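Local coordinates for protein endoglucanase, family GH5 (Zobellia galactanivorans, PDB 6GL2) that probably hydrolyses beta-glucan chains of hemicellulose, such as mixed-linked glucan, as a family GH5 glycoside hydrolase, at residues A[240-244]-A[286-290]. Numbering follows the deposited sequence. Where two conformers were deposited one is given.
Sequences DSTWG and DRLAH
His290 turns the edge of its imidazole onto one face of the Trp243 indole: the planes stand at 88° and the centroids of the five-membered ring and the imidazole lie 4.8 Å apart, a T-shaped stack. The six-membered ring of Trp243 takes a CH-pi contact from His290 CA, 3.9 Å from its centroid, while Trp243 CE3 reaches Ala289 CB at 4.3 Å. With CG anti to the backbone N (chi1 -169°), the indole reaches across to Ala289 and His290. The main chain of Trp243 is held as well: in the given conformer of Asp286, Trp243 N donates to Asp286 OD2 at 2.9 Å, from above the carboxylate plane, and a water bridges Trp243 O and Asp286 OD1. Replacing Trp243 by an alanine would probably leave the His290 edge without this face and open a gap beside Ala289. Farther out, His290 NE2 is tied to Phe230 O, and Phe234 and Phe293 also meet the indole. Asp240 OD1 closes an Asx turn by accepting from Thr242 N at 3.3 Å. Asp240, Thr242 and Asp248 bind magnesium in a structure of this protein, although none is bound here. An aromatic face and one N-H to a carboxylate thus fasten residues 240-244, beside the metal ligands, to outer helix 284-301 of the TIM barrel.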
loop_
_atom_site.group_PDB
_atom_site.type_symbol
_atom_site.label_atom_id
_atom_site.label_comp_id
_atom_site.label_asym_id
_atom_site.label_seq_id
_atom_site.Cartn_x
_atom_site.Cartn_y
_atom_site.Cartn_z
ATOM N N ASP A 240 16.250 -18.308 -4.034
ATOM C CA ASP A 240 15.547 -19.541 -4.244
ATOM C C ASP A 240 14.656 -19.262 -5.452
ATOM O O ASP A 240 13.988 -18.194 -5.497
ATOM C CB ASP A 240 14.719 -19.864 -3.029
ATOM C CG ASP A 240 13.983 -21.185 -3.156
ATOM O OD1 ASP A 240 14.197 -21.936 -4.151
ATOM O OD2 ASP A 240 13.182 -21.484 -2.238
ATOM N N SER A 241 14.652 -20.123 -6.452
ATOM C CA SER A 241 13.835 -19.819 -7.636
ATOM C C SER A 241 12.693 -20.749 -7.841
ATOM O O SER A 241 11.900 -20.560 -8.767
ATOM C CB SER A 241 14.664 -19.711 -8.908
ATOM O OG SER A 241 15.286 -20.944 -9.198
ATOM N N THR A 242 12.580 -21.738 -6.965
ATOM C CA THR A 242 11.508 -22.641 -7.003
ATOM C C THR A 242 10.528 -22.418 -5.874
ATOM O O THR A 242 10.910 -21.943 -4.793
ATOM C CB THR A 242 11.988 -24.125 -7.011
ATOM O OG1 THR A 242 12.616 -24.378 -5.779
ATOM C CG2 THR A 242 13.061 -24.330 -8.073
ATOM N N TRP A 243 9.291 -22.708 -6.169
ATOM C CA TRP A 243 8.223 -22.618 -5.208
ATOM C C TRP A 243 7.155 -23.570 -5.581
ATOM O O TRP A 243 6.748 -23.652 -6.762
ATOM C CB TRP A 243 7.667 -21.163 -5.103
ATOM C CG TRP A 243 6.757 -20.979 -3.939
ATOM C CD1 TRP A 243 7.092 -20.526 -2.670
ATOM C CD2 TRP A 243 5.328 -21.353 -3.847
ATOM N NE1 TRP A 243 6.005 -20.566 -1.867
ATOM C CE2 TRP A 243 4.918 -21.031 -2.495
ATOM C CE3 TRP A 243 4.347 -21.833 -4.728
ATOM C CZ2 TRP A 243 3.638 -21.311 -2.050
ATOM C CZ3 TRP A 243 3.043 -22.095 -4.227
ATOM C CH2 TRP A 243 2.723 -21.803 -2.922
ATOM N N GLY A 244 6.640 -24.291 -4.579
ATOM C CA GLY A 244 5.436 -25.065 -4.695
ATOM C C GLY A 244 5.366 -26.422 -3.971
ATOM O O GLY A 244 4.379 -27.129 -4.182
ATOM N N ASP A 286 6.819 -21.345 -11.609
ATOM C CA ASP A 286 6.755 -21.267 -10.149
ATOM C C ASP A 286 6.217 -19.896 -9.710
ATOM O O ASP A 286 5.476 -19.834 -8.718
ATOM C CB ASP A 286 8.070 -21.670 -9.447
ATOM C CG ASP A 286 8.394 -23.211 -9.500
ATOM O OD1 ASP A 286 7.680 -24.035 -10.115
ATOM O OD2 ASP A 286 9.461 -23.512 -8.917
ATOM N N ARG A 287 6.533 -18.795 -10.402
ATOM C CA ARG A 287 5.922 -17.506 -10.105
ATOM C C ARG A 287 4.419 -17.585 -10.215
ATOM O O ARG A 287 3.671 -17.043 -9.449
ATOM C CB ARG A 287 6.411 -16.367 -10.975
ATOM C CG ARG A 287 7.770 -15.885 -10.708
ATOM C CD ARG A 287 7.997 -14.702 -11.627
ATOM N NE ARG A 287 7.497 -13.379 -11.285
ATOM C CZ ARG A 287 7.413 -12.325 -12.100
ATOM N NH1 ARG A 287 7.402 -12.484 -13.382
ATOM N NH2 ARG A 287 7.342 -11.070 -11.626
ATOM N N LEU A 288 3.932 -18.255 -11.278
ATOM C CA LEU A 288 2.547 -18.412 -11.484
ATOM C C LEU A 288 1.878 -19.257 -10.381
ATOM O O LEU A 288 0.787 -18.893 -9.854
ATOM C CB LEU A 288 2.238 -19.113 -12.847
ATOM C CG LEU A 288 0.788 -19.296 -13.202
ATOM C CD1 LEU A 288 -0.073 -18.020 -13.137
ATOM C CD2 LEU A 288 0.672 -20.002 -14.580
ATOM N N ALA A 289 2.486 -20.394 -10.042
ATOM C CA ALA A 289 1.986 -21.239 -8.952
ATOM C C ALA A 289 1.908 -20.479 -7.630
ATOM O O ALA A 289 0.937 -20.556 -6.930
ATOM C CB ALA A 289 2.856 -22.480 -8.747
ATOM N N HIS A 290 2.936 -19.725 -7.329
ATOM C CA HIS A 290 2.995 -18.931 -6.102
ATOM C C HIS A 290 1.881 -17.851 -6.137
ATOM O O HIS A 290 1.153 -17.661 -5.152
ATOM C CB HIS A 290 4.365 -18.267 -6.009
ATOM C CG HIS A 290 4.440 -17.306 -4.879
ATOM N ND1 HIS A 290 4.176 -15.953 -5.054
ATOM C CD2 HIS A 290 4.807 -17.470 -3.551
ATOM C CE1 HIS A 290 4.401 -15.357 -3.912
ATOM N NE2 HIS A 290 4.662 -16.286 -2.943
HETATM O O HOH W 1 5.306 -24.973 -8.772
#